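Local coordinates for Rho GTPase-activating protein 26 (Gallus gallus, PDB 1F7C), which switches off Rho-family GTPases by accelerating GTP hydrolysis on RhoA and Cdc42, the task of the RhoGAP (BH) domain described here, at residues M156-L159 with A160-D164. Sequence-based numbering, arbitrary orientation.
Sequences MNHL and AKVAD
Val162 lays its CG2 methyl over one face of the His158 imidazole, one turn earlier near the C-terminal end of helix 146-164. This CH-pi contact runs 4.0 Å from CG2 to the ring centroid, and the methyl is displaced toward the rim, with His158 NE2 its nearest ring atom at 3.6 Å. His158 holds CG anti to its own N (chi1 166°), which leans the ring toward the C-terminal end of the helix, to where Val162 CG2 lies. Both ring nitrogens are hydrogen-bonded, NE2 to the hydroxyl of Tyr59, next to the predicted arginine finger Arg60, and ND1 to Glu49 OE2 of helix 35-51, whose OE1 makes a long, weak ion pair with Lys161 NZ. On the neighbouring flank Asn157 ND2 approaches Lys161 CE to 3.9 Å, and a water accepts weak hydrogen bonds from ND2 and from NZ at the end of the extended lysine chain. In the backbone, Lys161 N divides weakly between Asn157 O (3.5 Å) and His158 O (3.2 Å), and the latter also receives Val162 N (3.1 Å). Two polar bonds and an aliphatic face should hold the buried imidazole in its rotation, tying this helix to helix 35-51 and the finger-bearing segment.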
loop_
_atom_site.group_PDB
_atom_site.type_symbol
_atom_site.label_atom_id
_atom_site.label_comp_id
_atom_site.label_asym_id
_atom_site.label_seq_id
_atom_site.Cartn_x
_atom_site.Cartn_y
_atom_site.Cartn_z
ATOM N N MET A 156 2.722 -0.864 -4.643
ATOM C CA MET A 156 2.410 0.174 -5.622
ATOM C C MET A 156 2.216 -0.381 -7.048
ATOM O O MET A 156 1.382 0.108 -7.814
ATOM C CB MET A 156 3.499 1.257 -5.623
ATOM C CG MET A 156 3.610 2.069 -4.330
ATOM S SD MET A 156 2.050 2.813 -3.798
ATOM C CE MET A 156 1.599 1.700 -2.503
ATOM N N ASN A 157 2.990 -1.399 -7.400
ATOM C CA ASN A 157 2.875 -2.017 -8.713
ATOM C C ASN A 157 1.467 -2.601 -8.822
ATOM O O ASN A 157 0.782 -2.421 -9.832
ATOM C CB ASN A 157 3.917 -3.128 -8.847
ATOM C CG ASN A 157 3.810 -3.880 -10.155
ATOM O OD1 ASN A 157 4.277 -3.416 -11.194
ATOM N ND2 ASN A 157 3.185 -5.049 -10.112
ATOM N N HIS A 158 1.045 -3.281 -7.754
ATOM C CA HIS A 158 -0.267 -3.918 -7.675
ATOM C C HIS A 158 -1.424 -2.921 -7.681
ATOM O O HIS A 158 -2.442 -3.142 -8.352
ATOM C CB HIS A 158 -0.355 -4.801 -6.416
ATOM C CG HIS A 158 -1.750 -5.230 -6.071
ATOM N ND1 HIS A 158 -2.436 -6.190 -6.785
ATOM C CD2 HIS A 158 -2.599 -4.801 -5.106
ATOM C CE1 HIS A 158 -3.646 -6.334 -6.275
ATOM N NE2 HIS A 158 -3.771 -5.504 -5.256
ATOM N N LEU A 159 -1.281 -1.832 -6.933
ATOM C CA LEU A 159 -2.337 -0.821 -6.877
ATOM C C LEU A 159 -2.511 -0.118 -8.227
ATOM O O LEU A 159 -3.619 0.268 -8.579
ATOM C CB LEU A 159 -2.056 0.209 -5.773
ATOM C CG LEU A 159 -2.098 -0.318 -4.327
ATOM C CD1 LEU A 159 -1.960 0.843 -3.372
ATOM C CD2 LEU A 159 -3.401 -1.043 -4.057
ATOM N N ALA A 160 -1.424 0.036 -8.983
ATOM C CA ALA A 160 -1.490 0.680 -10.299
ATOM C C ALA A 160 -2.369 -0.149 -11.244
ATOM O O ALA A 160 -3.074 0.398 -12.090
ATOM C CB ALA A 160 -0.089 0.825 -10.897
ATOM N N LYS A 161 -2.310 -1.468 -11.085
ATOM C CA LYS A 161 -3.092 -2.393 -11.883
ATOM C C LYS A 161 -4.539 -2.319 -11.442
ATOM O O LYS A 161 -5.450 -2.382 -12.267
ATOM C CB LYS A 161 -2.592 -3.824 -11.697
ATOM C CG LYS A 161 -1.265 -4.133 -12.340
ATOM C CD LYS A 161 -0.957 -5.599 -12.138
ATOM C CE LYS A 161 0.406 -5.969 -12.647
ATOM N NZ LYS A 161 0.580 -7.445 -12.511
ATOM N N VAL A 162 -4.748 -2.208 -10.132
ATOM C CA VAL A 162 -6.092 -2.106 -9.588
ATOM C C VAL A 162 -6.730 -0.841 -10.143
ATOM O O VAL A 162 -7.870 -0.872 -10.622
ATOM C CB VAL A 162 -6.090 -1.998 -8.044
ATOM C CG1 VAL A 162 -7.463 -1.561 -7.553
ATOM C CG2 VAL A 162 -5.718 -3.332 -7.419
ATOM N N ALA A 163 -5.981 0.264 -10.094
ATOM C CA ALA A 163 -6.481 1.557 -10.559
ATOM C C ALA A 163 -6.741 1.633 -12.058
ATOM O O ALA A 163 -7.630 2.359 -12.500
ATOM C CB ALA A 163 -5.522 2.689 -10.143
ATOM N N ASP A 164 -5.964 0.899 -12.844
ATOM C CA ASP A 164 -6.156 0.926 -14.279
ATOM C C ASP A 164 -7.501 0.275 -14.662
ATOM O O ASP A 164 -7.999 0.486 -15.754
ATOM C CB ASP A 164 -4.986 0.222 -14.969
ATOM C CG ASP A 164 -5.039 0.339 -16.482
ATOM O OD1 ASP A 164 -5.215 -0.695 -17.150
ATOM O OD2 ASP A 164 -4.903 1.461 -17.004
HETATM O O HOH W 1 1.328 -6.939 -9.235
#